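Local coordinates for protein acetone carboxylase alpha subunit (Xanthobacter autotrophicus Py2, PDB 5M45) that forms the alpha subunit of a multi-subunit carboxylase complex, carries a fold of the hydantoinase B/oxoprolinase family and holds a manganese ion in the crystal, at residues G292-P297 / S400-V405; V350-G355 / S406-L411; P496-G501 / M525-K530. All blocks are in the same frame, centred on the assembly; numbering follows the deposited sequence.

Contact 1 (G292-P297 / S400-V405). With ACT (acetate ion), chain N.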
ATOM      1  N   GLY A 292      19.667  25.193 -11.846  1.00 12.21           N
ATOM      2  CA  GLY A 292      18.398  24.869 -12.516  1.00 11.86           C
ATOM      3  C   GLY A 292      17.192  25.059 -11.590  1.00 11.73           C
ATOM      4  O   GLY A 292      17.344  25.049 -10.376  1.00 11.48           O
ATOM      5  N   PHE A 293      16.017  25.211 -12.197  1.00 11.55           N
ATOM      6  CA  PHE A 293      14.738  25.410 -11.521  1.00 11.60           C
ATOM      7  C   PHE A 293      13.617  24.632 -12.271  1.00 11.57           C
ATOM      8  O   PHE A 293      13.760  24.309 -13.474  1.00 11.38           O
ATOM      9  CB  PHE A 293      14.325  26.900 -11.551  1.00 11.63           C
ATOM     10  CG  PHE A 293      15.345  27.858 -11.017  1.00 11.72           C
ATOM     11  CD1 PHE A 293      16.308  28.427 -11.858  1.00 11.81           C
ATOM     12  CD2 PHE A 293      15.328  28.235  -9.678  1.00 11.79           C
ATOM     13  CE1 PHE A 293      17.216  29.365 -11.347  1.00 11.98           C
ATOM     14  CE2 PHE A 293      16.249  29.145  -9.180  1.00 11.99           C
ATOM     15  CZ  PHE A 293      17.190  29.704 -10.014  1.00 11.92           C
ATOM     16  N   VAL A 294      12.480  24.416 -11.577  1.00 11.79           N
ATOM     17  CA  VAL A 294      11.204  24.034 -12.221  1.00 11.76           C
ATOM     18  C   VAL A 294       9.982  24.401 -11.344  1.00 12.03           C
ATOM     19  O   VAL A 294      10.120  24.644 -10.136  1.00 11.92           O
ATOM     20  CB  VAL A 294      11.211  22.529 -12.669  1.00 11.76           C
ATOM     21  CG1 VAL A 294      10.871  21.593 -11.501  1.00 11.71           C
ATOM     22  CG2 VAL A 294      10.282  22.274 -13.867  1.00 11.78           C
ATOM     23  N   ASP A 295       8.806  24.482 -11.970  1.00 12.29           N
ATOM     24  CA  ASP A 295       7.577  24.958 -11.326  1.00 12.66           C
ATOM     25  C   ASP A 295       6.689  23.865 -10.743  1.00 12.41           C
ATOM     26  O   ASP A 295       6.581  22.792 -11.337  1.00 12.20           O
ATOM     27  CB  ASP A 295       6.763  25.846 -12.281  1.00 13.13           C
ATOM     28  CG  ASP A 295       6.301  25.129 -13.581  1.00 13.42           C
ATOM     29  OD1 ASP A 295       7.154  24.593 -14.345  1.00 13.75           O
ATOM     30  OD2 ASP A 295       5.075  25.151 -13.884  1.00 14.00           O
ATOM     31  N   VAL A 296       6.065  24.161  -9.594  1.00 12.55           N
ATOM     32  CA  VAL A 296       5.037  23.325  -8.966  1.00 12.60           C
ATOM     33  C   VAL A 296       3.770  24.176  -8.693  1.00 12.65           C
ATOM     34  O   VAL A 296       3.594  24.689  -7.580  1.00 12.41           O
ATOM     35  CB  VAL A 296       5.552  22.681  -7.680  1.00 12.75           C
ATOM     36  CG1 VAL A 296       4.504  21.738  -7.097  1.00 12.90           C
ATOM     37  CG2 VAL A 296       6.851  21.910  -7.939  1.00 12.57           C
ATOM     38  N   PRO A 297       2.870  24.299  -9.714  1.00 12.82           N
ATOM     39  CA  PRO A 297       1.680  25.154  -9.589  1.00 13.14           C
ATOM     40  C   PRO A 297       0.479  24.452  -8.903  1.00 13.15           C
ATOM     41  O   PRO A 297      -0.574  24.221  -9.537  1.00 12.93           O
ATOM     42  CB  PRO A 297       1.387  25.563 -11.037  1.00 13.22           C
ATOM     43  CG  PRO A 297       1.904  24.449 -11.867  1.00 13.16           C
ATOM     44  CD  PRO A 297       3.143  23.970 -11.132  1.00 12.96           C
ATOM     45  N   SER A 400       9.454  11.680  -9.289  1.00 11.68           N
ATOM     46  CA  SER A 400      10.794  12.128  -8.888  1.00 12.05           C
ATOM     47  C   SER A 400      11.517  12.908 -10.002  1.00 11.68           C
ATOM     48  O   SER A 400      12.219  13.907  -9.761  1.00 11.52           O
ATOM     49  CB  SER A 400      11.641  10.879  -8.580  1.00 12.44           C
ATOM     50  OG  SER A 400      12.521  11.267  -7.578  1.00 13.97           O
ATOM     51  N   TRP A 401      11.368  12.398 -11.209  1.00 11.43           N
ATOM     52  CA  TRP A 401      12.012  12.984 -12.395  1.00 11.50           C
ATOM     53  C   TRP A 401      11.768  14.466 -12.579  1.00 11.37           C
ATOM     54  O   TRP A 401      12.637  15.133 -13.107  1.00 11.69           O
ATOM     55  CB  TRP A 401      11.545  12.287 -13.697  1.00 11.43           C
ATOM     56  CG  TRP A 401      11.772  10.801 -13.785  1.00 11.45           C
ATOM     57  CD1 TRP A 401      10.812   9.841 -13.885  1.00 11.53           C
ATOM     58  CD2 TRP A 401      13.038  10.127 -13.860  1.00 11.54           C
ATOM     59  NE1 TRP A 401      11.396   8.597 -14.060  1.00 11.58           N
ATOM     60  CE2 TRP A 401      12.759   8.735 -14.015  1.00 11.70           C
ATOM     61  CE3 TRP A 401      14.375  10.545 -13.814  1.00 11.42           C
ATOM     62  CZ2 TRP A 401      13.766   7.785 -14.098  1.00 11.70           C
ATOM     63  CZ3 TRP A 401      15.372   9.579 -13.919  1.00 11.63           C
ATOM     64  CH2 TRP A 401      15.065   8.219 -14.067  1.00 11.68           C
ATOM     65  N   HIS A 402      10.599  14.976 -12.223  1.00 11.41           N
ATOM     66  CA  HIS A 402      10.269  16.425 -12.444  1.00 11.44           C
ATOM     67  C   HIS A 402      11.387  17.345 -11.925  1.00 11.53           C
ATOM     68  O   HIS A 402      11.851  18.267 -12.629  1.00 11.38           O
ATOM     69  CB  HIS A 402       8.967  16.756 -11.740  1.00 11.56           C
ATOM     70  CG  HIS A 402       8.390  18.101 -12.056  1.00 11.56           C
ATOM     71  ND1 HIS A 402       8.164  18.537 -13.339  1.00 11.56           N
ATOM     72  CD2 HIS A 402       7.945  19.088 -11.240  1.00 11.73           C
ATOM     73  CE1 HIS A 402       7.617  19.744 -13.307  1.00 11.69           C
ATOM     74  NE2 HIS A 402       7.470  20.099 -12.040  1.00 11.79           N
ATOM     75  N   PHE A 403      11.845  17.032 -10.699  1.00 11.56           N
ATOM     76  CA  PHE A 403      12.980  17.738 -10.094  1.00 11.47           C
ATOM     77  C   PHE A 403      14.319  17.245 -10.607  1.00 11.42           C
ATOM     78  O   PHE A 403      15.206  18.047 -10.941  1.00 11.51           O
ATOM     79  CB  PHE A 403      12.917  17.622  -8.549  1.00 11.61           C
ATOM     80  CG  PHE A 403      11.848  18.497  -7.885  1.00 11.59           C
ATOM     81  CD1 PHE A 403      10.863  19.202  -8.618  1.00 11.68           C
ATOM     82  CD2 PHE A 403      11.846  18.605  -6.505  1.00 11.72           C
ATOM     83  CE1 PHE A 403       9.920  19.987  -7.956  1.00 11.71           C
ATOM     84  CE2 PHE A 403      10.915  19.375  -5.850  1.00 11.91           C
ATOM     85  CZ  PHE A 403       9.938  20.066  -6.574  1.00 11.83           C
ATOM     86  N   LEU A 404      14.491  15.929 -10.669  1.00 11.27           N
ATOM     87  CA  LEU A 404      15.787  15.340 -11.053  1.00 11.38           C
ATOM     88  C   LEU A 404      16.310  15.823 -12.424  1.00 11.34           C
ATOM     89  O   LEU A 404      17.438  16.293 -12.528  1.00 11.03           O
ATOM     90  CB  LEU A 404      15.703  13.786 -11.056  1.00 11.52           C
ATOM     91  CG  LEU A 404      15.546  13.062  -9.694  1.00 11.68           C
ATOM     92  CD1 LEU A 404      15.308  11.569  -9.903  1.00 11.76           C
ATOM     93  CD2 LEU A 404      16.768  13.260  -8.806  1.00 11.86           C
ATOM     94  N   VAL A 405      15.468  15.711 -13.465  1.00 11.53           N
ATOM     95  CA  VAL A 405      15.899  16.067 -14.843  1.00 11.75           C
ATOM     96  C   VAL A 405      16.139  17.582 -14.989  1.00 11.96           C
ATOM     97  O   VAL A 405      16.911  18.007 -15.874  1.00 11.96           O
ATOM     98  CB  VAL A 405      14.921  15.582 -15.943  1.00 11.77           C
ATOM     99  CG1 VAL A 405      14.644  14.093 -15.813  1.00 11.77           C
ATOM    100  CG2 VAL A 405      13.624  16.365 -15.939  1.00 11.83           C
TER
HETATM  101  C   ACT N 802      11.361   5.842 -15.993  1.00 13.46           C
HETATM  102  O   ACT N 802      10.553   6.266 -15.135  1.00 13.13           O
HETATM  103  OXT ACT N 802      11.804   4.676 -15.918  1.00 13.94           O
HETATM  104  CH3 ACT N 802      11.791   6.748 -17.115  1.00 13.57           C
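Helix 401-422 packs its first turn against strand 286-297, which lies at the edge of a four-stranded mixed sheet within this chain, in the hydantoinase B/oxoprolinase part of the protein. The two elements run nearly antiparallel, their short segments at 159° with axes 8.4 Å apart, and the side chains of His402 and Phe403 span the gap to Val294, Asp295 and Val296. The polar link is one bond: His402 NE2 donates to the backbone O of Asp295 at 2.9 Å, almost straight, with the acceptor lying in the imidazole plane. Histidine suits the place because it offers an N-H at its far edge while its flat face can rest on a hydrocarbon. CG of His402 stands anti to the backbone N (chi1 -170°), which starts the ring off from the helix towards the strand. Over one face of that ring sits Val294 CG1, a CH-pi contact 4.0 Å from the ring centroid and shifted towards the rim. The other methyl, Val294 CG2, meets His402 CE1 at 3.7 Å. Phe403 supplies the apolar half: Val296 CG2 lies in the plane of its ring, at the edge, 3.6 Å from Phe403 CE1, while Val294 CG1 touches Phe403 CD1. Beta-branched valine suits the strand, since Val294 meets His402 with both methyls and Phe403 with CG1. The carboxylate of Asp295 is engaged elsewhere, by the backbone N atoms of Gly540 and His541, and the far side of the strand packs on a chain of another protein. Trp401, on a different side of the helix, meets the ring of the manganese ligand His150. Its NE1 donates to O of an acetate ion, probably from the crystallisation liquor, at 2.7 Å.

Contact 2 (V350-G355 / S406-L411)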
ATOM      1  N   VAL A 350      20.791   8.537  -3.412  1.00 12.25           N
ATOM      2  CA  VAL A 350      21.131   7.500  -4.387  1.00 12.22           C
ATOM      3  C   VAL A 350      20.594   7.806  -5.794  1.00 11.98           C
ATOM      4  O   VAL A 350      21.361   7.736  -6.767  1.00 11.91           O
ATOM      5  CB  VAL A 350      20.632   6.094  -3.935  1.00 12.45           C
ATOM      6  CG1 VAL A 350      20.820   5.074  -5.041  1.00 12.56           C
ATOM      7  CG2 VAL A 350      21.341   5.625  -2.651  1.00 12.64           C
ATOM      8  N   SER A 351      19.295   8.093  -5.933  1.00 11.55           N
ATOM      9  CA  SER A 351      18.752   8.393  -7.257  1.00 11.32           C
ATOM     10  C   SER A 351      19.358   9.691  -7.846  1.00 11.28           C
ATOM     11  O   SER A 351      19.635   9.752  -9.039  1.00 10.68           O
ATOM     12  CB  SER A 351      17.219   8.464  -7.225  1.00 11.22           C
ATOM     13  OG  SER A 351      16.742   9.468  -6.314  1.00 11.21           O
ATOM     14  N   PHE A 352      19.552  10.714  -6.999  1.00 11.31           N
ATOM     15  CA  PHE A 352      20.154  11.944  -7.462  1.00 11.51           C
ATOM     16  C   PHE A 352      21.584  11.756  -8.004  1.00 11.65           C
ATOM     17  O   PHE A 352      21.884  12.191  -9.121  1.00 11.75           O
ATOM     18  CB  PHE A 352      20.147  13.021  -6.365  1.00 11.68           C
ATOM     19  CG  PHE A 352      20.624  14.378  -6.841  1.00 11.77           C
ATOM     20  CD1 PHE A 352      19.758  15.218  -7.514  1.00 11.85           C
ATOM     21  CD2 PHE A 352      21.911  14.775  -6.640  1.00 11.92           C
ATOM     22  CE1 PHE A 352      20.197  16.468  -7.987  1.00 11.87           C
ATOM     23  CE2 PHE A 352      22.352  16.051  -7.069  1.00 12.19           C
ATOM     24  CZ  PHE A 352      21.500  16.877  -7.763  1.00 12.04           C
ATOM     25  N   THR A 353      22.447  11.097  -7.243  1.00 11.86           N
ATOM     26  CA  THR A 353      23.845  10.883  -7.642  1.00 11.86           C
ATOM     27  C   THR A 353      24.012   9.820  -8.770  1.00 12.02           C
ATOM     28  O   THR A 353      24.923   9.949  -9.644  1.00 12.06           O
ATOM     29  CB  THR A 353      24.739  10.542  -6.443  1.00 12.01           C
ATOM     30  OG1 THR A 353      24.309   9.327  -5.816  1.00 11.97           O
ATOM     31  CG2 THR A 353      24.773  11.701  -5.423  1.00 11.98           C
ATOM     32  N   SER A 354      23.156   8.796  -8.764  1.00 11.88           N
ATOM     33  CA  SER A 354      23.125   7.800  -9.863  1.00 11.97           C
ATOM     34  C   SER A 354      22.768   8.442 -11.220  1.00 11.84           C
ATOM     35  O   SER A 354      23.345   8.065 -12.261  1.00 11.80           O
ATOM     36  CB  SER A 354      22.216   6.602  -9.550  1.00 11.95           C
ATOM     37  OG  SER A 354      22.697   5.911  -8.403  1.00 12.18           O
ATOM     38  N   GLY A 355      21.867   9.431 -11.207  1.00 11.66           N
ATOM     39  CA  GLY A 355      21.567  10.176 -12.422  1.00 11.80           C
ATOM     40  C   GLY A 355      22.724  11.026 -12.946  1.00 11.98           C
ATOM     41  O   GLY A 355      22.888  11.183 -14.169  1.00 12.16           O
ATOM     42  N   SER A 406      15.499  18.369 -14.102  1.00 11.94           N
ATOM     43  CA  SER A 406      15.597  19.819 -14.108  1.00 11.87           C
ATOM     44  C   SER A 406      16.879  20.315 -13.384  1.00 11.99           C
ATOM     45  O   SER A 406      17.369  21.403 -13.674  1.00 11.77           O
ATOM     46  CB  SER A 406      14.342  20.426 -13.437  1.00 11.83           C
ATOM     47  OG  SER A 406      13.140  20.148 -14.159  1.00 11.87           O
ATOM     48  N   ALA A 407      17.413  19.516 -12.459  1.00 11.98           N
ATOM     49  CA  ALA A 407      18.709  19.794 -11.819  1.00 12.28           C
ATOM     50  C   ALA A 407      19.903  19.273 -12.622  1.00 12.33           C
ATOM     51  O   ALA A 407      20.924  19.955 -12.708  1.00 12.43           O
ATOM     52  CB  ALA A 407      18.717  19.191 -10.420  1.00 12.27           C
ATOM     53  N   TRP A 408      19.783  18.098 -13.250  1.00 12.29           N
ATOM     54  CA  TRP A 408      20.918  17.500 -13.986  1.00 12.37           C
ATOM     55  C   TRP A 408      21.329  18.303 -15.238  1.00 12.46           C
ATOM     56  O   TRP A 408      22.523  18.336 -15.593  1.00 12.59           O
ATOM     57  CB  TRP A 408      20.659  16.047 -14.377  1.00 12.29           C
ATOM     58  CG  TRP A 408      20.451  15.075 -13.246  1.00 12.44           C
ATOM     59  CD1 TRP A 408      21.032  15.102 -12.021  1.00 12.65           C
ATOM     60  CD2 TRP A 408      19.597  13.913 -13.262  1.00 12.40           C
ATOM     61  NE1 TRP A 408      20.578  14.040 -11.243  1.00 12.52           N
ATOM     62  CE2 TRP A 408      19.691  13.308 -11.995  1.00 12.47           C
ATOM     63  CE3 TRP A 408      18.756  13.344 -14.224  1.00 12.41           C
ATOM     64  CZ2 TRP A 408      18.985  12.153 -11.670  1.00 12.39           C
ATOM     65  CZ3 TRP A 408      18.069  12.171 -13.896  1.00 12.57           C
ATOM     66  CH2 TRP A 408      18.169  11.602 -12.628  1.00 12.41           C
ATOM     67  N   THR A 409      20.372  18.947 -15.894  1.00 12.41           N
ATOM     68  CA  THR A 409      20.641  19.671 -17.149  1.00 12.74           C
ATOM     69  C   THR A 409      21.750  20.737 -17.022  1.00 12.87           C
ATOM     70  O   THR A 409      22.558  20.896 -17.931  1.00 12.72           O
ATOM     71  CB  THR A 409      19.349  20.236 -17.780  1.00 13.03           C
ATOM     72  OG1 THR A 409      19.588  20.659 -19.137  1.00 13.34           O
ATOM     73  CG2 THR A 409      18.795  21.377 -16.958  1.00 13.21           C
ATOM     74  N   ALA A 410      21.813  21.429 -15.882  1.00 13.06           N
ATOM     75  CA  ALA A 410      22.838  22.461 -15.666  1.00 13.40           C
ATOM     76  C   ALA A 410      24.271  21.902 -15.653  1.00 13.75           C
ATOM     77  O   ALA A 410      25.204  22.607 -16.026  1.00 13.73           O
ATOM     78  CB  ALA A 410      22.561  23.215 -14.385  1.00 13.49           C
ATOM     79  N   LEU A 411      24.452  20.636 -15.262  1.00 14.01           N
ATOM     80  CA  LEU A 411      25.787  20.049 -15.184  1.00 14.82           C
ATOM     81  C   LEU A 411      26.420  19.865 -16.562  1.00 14.87           C
ATOM     82  O   LEU A 411      27.633  19.994 -16.706  1.00 14.14           O
ATOM     83  CB  LEU A 411      25.807  18.742 -14.373  1.00 15.34           C
ATOM     84  CG  LEU A 411      25.009  18.796 -13.028  1.00 16.28           C
ATOM     85  CD1 LEU A 411      25.069  17.502 -12.228  1.00 16.78           C
ATOM     86  CD2 LEU A 411      25.389  19.940 -12.100  1.00 16.94           C
TER
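Phe352 and Gly355 of helix 349-361 receive the indole of Trp408 from helix 401-422, in a buried helix-helix packing near the centre of the chain. The short segments cross at -32° with axes 10.7 Å apart, a separation that large side chains bridge. At the start of the first segment, Val350 offers its backbone O to both N and OG of Ser354, which approach from opposite faces of the carbonyl plane; serine thus turns its hydroxyl back onto its own helix. Ser351 comes next, its backbone O lying near the indole plane at the edge, 3.6 Å from Trp408 CZ2. In Phe352, CG is anti to the backbone N (chi1 -174°), and the ring is set edge-on to Ala407, with Phe352 CE1 3.9 Å from Ala407 CB; a small alanine lets the phenyl come close to the helix. Over one face of the same ring, towards the rim, stands Trp408 NE1. The Phe352 ring and the five-membered ring of Trp408 meet obliquely, planes at 43°, and the two side chains pass one another pointing opposite ways. The backbone O of Phe352 takes the indole N-H: Trp408 NE1 donates at 3.1 Å, meeting a lone pair in the carbonyl plane, although the bond is clearly bent and the oxygen is tilted from the indole plane. Tryptophan suits this spot because it is both a broad apolar plate and a donor. On the next turn Gly355 has no side chain, and its bare backbone lies over the six-membered ring as a CH-pi contact, with Gly355 CA only 3.3 Å from Trp408 CZ2.

Contact 3 (P496-G501 / M525-K530); sequences PLVYLG and MVWNAK
Val498 and Met525 form the antiparallel hydrogen-bonded pair that joins strand 497-504, at the edge of a five-stranded sheet within this chain, to its neighbour 520-526. Both amides and both carbonyls of the pair are used: Val498 N donates to Met525 O at 2.9 Å, and Met525 N to Val498 O at 2.9 Å. A third bond, Trp527 N to Pro496 O at 3.1 Å, continues the pairing into the loops. Proline suits this end: it has no N-H to satisfy, and its CB packs on Ala529 CB at 3.7 Å. Leu497 CD2 meets Val526 CG2 on one face; on the other, Val498 lies beside Met525, and its CG1 touches Trp527 CD1 at 3.9 Å. Beyond the pair, the amides of Asn528 and Ala529 are taken by the carboxylate of Asp614. Trp527 NE1 bonds an acidic side chain on a chain of another protein, and Lys530 NZ holds Asn528 O and OD1 and makes a salt bridge with Asp448. Backbone bonds thus fix the strand pairing, while beta-branched and long apolar side chains shield it and the indole N-H serves the subunit interface.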
ATOM      1  N   PRO A 496      -7.131   3.168 -24.749  1.00 13.57           N
ATOM      2  CA  PRO A 496      -8.425   3.393 -25.428  1.00 13.65           C
ATOM      3  C   PRO A 496      -8.491   4.811 -26.012  1.00 13.60           C
ATOM      4  O   PRO A 496      -9.321   5.631 -25.611  1.00 13.52           O
ATOM      5  CB  PRO A 496      -9.440   3.168 -24.304  1.00 13.79           C
ATOM      6  CG  PRO A 496      -8.732   3.705 -23.104  1.00 13.52           C
ATOM      7  CD  PRO A 496      -7.274   3.318 -23.287  1.00 13.44           C
ATOM      8  N   LEU A 497      -7.595   5.055 -26.978  1.00 13.51           N
ATOM      9  CA  LEU A 497      -7.352   6.355 -27.601  1.00 13.55           C
ATOM     10  C   LEU A 497      -6.966   6.092 -29.069  1.00 13.61           C
ATOM     11  O   LEU A 497      -6.338   5.067 -29.363  1.00 13.71           O
ATOM     12  CB  LEU A 497      -6.157   7.099 -26.926  1.00 13.34           C
ATOM     13  CG  LEU A 497      -6.201   7.323 -25.399  1.00 13.26           C
ATOM     14  CD1 LEU A 497      -4.847   7.847 -24.916  1.00 13.12           C
ATOM     15  CD2 LEU A 497      -7.289   8.294 -25.023  1.00 13.32           C
ATOM     16  N   VAL A 498      -7.303   7.024 -29.969  1.00 13.57           N
ATOM     17  CA  VAL A 498      -6.820   6.987 -31.348  1.00 13.59           C
ATOM     18  C   VAL A 498      -6.101   8.265 -31.749  1.00 13.42           C
ATOM     19  O   VAL A 498      -6.452   9.355 -31.322  1.00 13.10           O
ATOM     20  CB  VAL A 498      -7.941   6.697 -32.384  1.00 13.81           C
ATOM     21  CG1 VAL A 498      -8.508   5.291 -32.163  1.00 13.95           C
ATOM     22  CG2 VAL A 498      -9.054   7.719 -32.328  1.00 13.91           C
ATOM     23  N   TYR A 499      -5.056   8.100 -32.572  1.00 13.56           N
ATOM     24  CA  TYR A 499      -4.289   9.212 -33.116  1.00 13.54           C
ATOM     25  C   TYR A 499      -5.020   9.993 -34.207  1.00 13.70           C
ATOM     26  O   TYR A 499      -5.465   9.425 -35.199  1.00 13.99           O
ATOM     27  CB  TYR A 499      -2.953   8.720 -33.672  1.00 13.60           C
ATOM     28  CG  TYR A 499      -1.915   8.356 -32.632  1.00 13.35           C
ATOM     29  CD1 TYR A 499      -1.887   7.092 -32.063  1.00 13.31           C
ATOM     30  CD2 TYR A 499      -0.951   9.278 -32.242  1.00 13.08           C
ATOM     31  CE1 TYR A 499      -0.948   6.755 -31.101  1.00 13.04           C
ATOM     32  CE2 TYR A 499      -0.025   8.978 -31.279  1.00 12.92           C
ATOM     33  CZ  TYR A 499      -0.014   7.694 -30.705  1.00 12.91           C
ATOM     34  OH  TYR A 499       0.929   7.351 -29.767  1.00 12.61           O
ATOM     35  N   LEU A 500      -5.158  11.292 -33.997  1.00 13.72           N
ATOM     36  CA  LEU A 500      -5.537  12.246 -35.055  1.00 14.08           C
ATOM     37  C   LEU A 500      -4.366  13.129 -35.558  1.00 13.99           C
ATOM     38  O   LEU A 500      -4.545  13.932 -36.464  1.00 14.14           O
ATOM     39  CB  LEU A 500      -6.658  13.147 -34.543  1.00 14.19           C
ATOM     40  CG  LEU A 500      -7.989  12.508 -34.113  1.00 14.33           C
ATOM     41  CD1 LEU A 500      -9.017  13.599 -33.755  1.00 14.43           C
ATOM     42  CD2 LEU A 500      -8.572  11.604 -35.176  1.00 14.72           C
ATOM     43  N   GLY A 501      -3.203  13.044 -34.910  1.00 13.93           N
ATOM     44  CA  GLY A 501      -2.011  13.730 -35.381  1.00 13.82           C
ATOM     45  C   GLY A 501      -0.723  13.221 -34.731  1.00 13.60           C
ATOM     46  O   GLY A 501      -0.720  12.768 -33.573  1.00 13.51           O
ATOM     47  N   MET A 525      -7.798  11.335 -29.599  1.00 13.42           N
ATOM     48  CA  MET A 525      -9.244  11.314 -29.383  1.00 13.72           C
ATOM     49  C   MET A 525      -9.578  10.091 -28.539  1.00 13.52           C
ATOM     50  O   MET A 525      -9.147   8.984 -28.849  1.00 13.76           O
ATOM     51  CB  MET A 525     -10.014  11.263 -30.706  1.00 14.23           C
ATOM     52  CG  MET A 525     -11.518  11.507 -30.532  1.00 14.61           C
ATOM     53  SD  MET A 525     -12.528  11.673 -32.057  1.00 15.36           S
ATOM     54  CE  MET A 525     -12.608   9.945 -32.507  1.00 15.39           C
ATOM     55  N   VAL A 526     -10.367  10.279 -27.483  1.00 13.40           N
ATOM     56  CA  VAL A 526     -10.813   9.147 -26.634  1.00 13.28           C
ATOM     57  C   VAL A 526     -11.746   8.232 -27.453  1.00 13.47           C
ATOM     58  O   VAL A 526     -12.650   8.703 -28.157  1.00 13.44           O
ATOM     59  CB  VAL A 526     -11.474   9.668 -25.350  1.00 13.34           C
ATOM     60  CG1 VAL A 526     -11.944   8.523 -24.459  1.00 13.35           C
ATOM     61  CG2 VAL A 526     -10.488  10.543 -24.546  1.00 13.15           C
ATOM     62  N   TRP A 527     -11.524   6.917 -27.373  1.00 13.49           N
ATOM     63  CA  TRP A 527     -12.236   5.963 -28.215  1.00 13.73           C
ATOM     64  C   TRP A 527     -12.282   4.530 -27.611  1.00 13.65           C
ATOM     65  O   TRP A 527     -11.230   3.906 -27.386  1.00 13.32           O
ATOM     66  CB  TRP A 527     -11.583   5.921 -29.611  1.00 14.02           C
ATOM     67  CG  TRP A 527     -12.265   4.958 -30.534  1.00 14.57           C
ATOM     68  CD1 TRP A 527     -11.834   3.709 -30.921  1.00 14.73           C
ATOM     69  CD2 TRP A 527     -13.538   5.153 -31.134  1.00 15.08           C
ATOM     70  NE1 TRP A 527     -12.777   3.125 -31.742  1.00 15.20           N
ATOM     71  CE2 TRP A 527     -13.836   3.985 -31.877  1.00 15.37           C
ATOM     72  CE3 TRP A 527     -14.482   6.185 -31.071  1.00 15.37           C
ATOM     73  CZ2 TRP A 527     -15.019   3.848 -32.607  1.00 15.87           C
ATOM     74  CZ3 TRP A 527     -15.658   6.061 -31.799  1.00 15.96           C
ATOM     75  CH2 TRP A 527     -15.939   4.873 -32.534  1.00 16.15           C
ATOM     76  N   ASN A 528     -13.503   4.004 -27.447  1.00 13.78           N
ATOM     77  CA  ASN A 528     -13.753   2.694 -26.830  1.00 13.86           C
ATOM     78  C   ASN A 528     -13.304   2.637 -25.336  1.00 13.64           C
ATOM     79  O   ASN A 528     -12.930   1.562 -24.829  1.00 13.79           O
ATOM     80  CB  ASN A 528     -13.132   1.579 -27.686  1.00 13.88           C
ATOM     81  CG  ASN A 528     -13.918   0.268 -27.648  1.00 14.20           C
ATOM     82  OD1 ASN A 528     -14.902   0.129 -26.957  1.00 14.31           O
ATOM     83  ND2 ASN A 528     -13.447  -0.723 -28.410  1.00 14.30           N
ATOM     84  N   ALA A 529     -13.321   3.780 -24.665  1.00 13.49           N
ATOM     85  CA  ALA A 529     -13.091   3.880 -23.206  1.00 13.42           C
ATOM     86  C   ALA A 529     -14.432   4.007 -22.460  1.00 13.73           C
ATOM     87  O   ALA A 529     -15.413   4.552 -23.009  1.00 14.16           O
ATOM     88  CB  ALA A 529     -12.226   5.111 -22.884  1.00 13.28           C
ATOM     89  N   LYS A 530     -14.466   3.554 -21.202  1.00 13.80           N
ATOM     90  CA  LYS A 530     -15.627   3.716 -20.332  1.00 14.11           C
ATOM     91  C   LYS A 530     -15.189   4.136 -18.932  1.00 13.85           C
ATOM     92  O   LYS A 530     -14.135   3.698 -18.433  1.00 13.56           O
ATOM     93  CB  LYS A 530     -16.437   2.406 -20.227  1.00 14.56           C
ATOM     94  CG  LYS A 530     -16.869   1.840 -21.587  1.00 14.92           C
ATOM     95  CD  LYS A 530     -15.831   0.818 -22.082  1.00 15.07           C
ATOM     96  CE  LYS A 530     -16.035   0.539 -23.583  1.00 15.37           C
ATOM     97  NZ  LYS A 530     -15.047  -0.405 -24.111  1.00 15.40           N
TER

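From the N terminus, strand 286-297 comes first, then helix 349-361, then helix 401-422, which carries the second half of both contact 1 and contact 2. Contact 1 closes a loop of 102 residues; contact 2 opens inside it and closes just beyond, after 50 residues, so the two cross. They also touch: Val294 packs on Ser406, Trp401 on Trp408, and Leu404 on Phe352, making helix 401-422 the shared element between the edge strand and helix 349-361. Contact 3 follows in series, closing 23 residues between neighbouring strands of a separate sheet, its centre about 30 Å from that of contact 1 and 35 Å from that of contact 2.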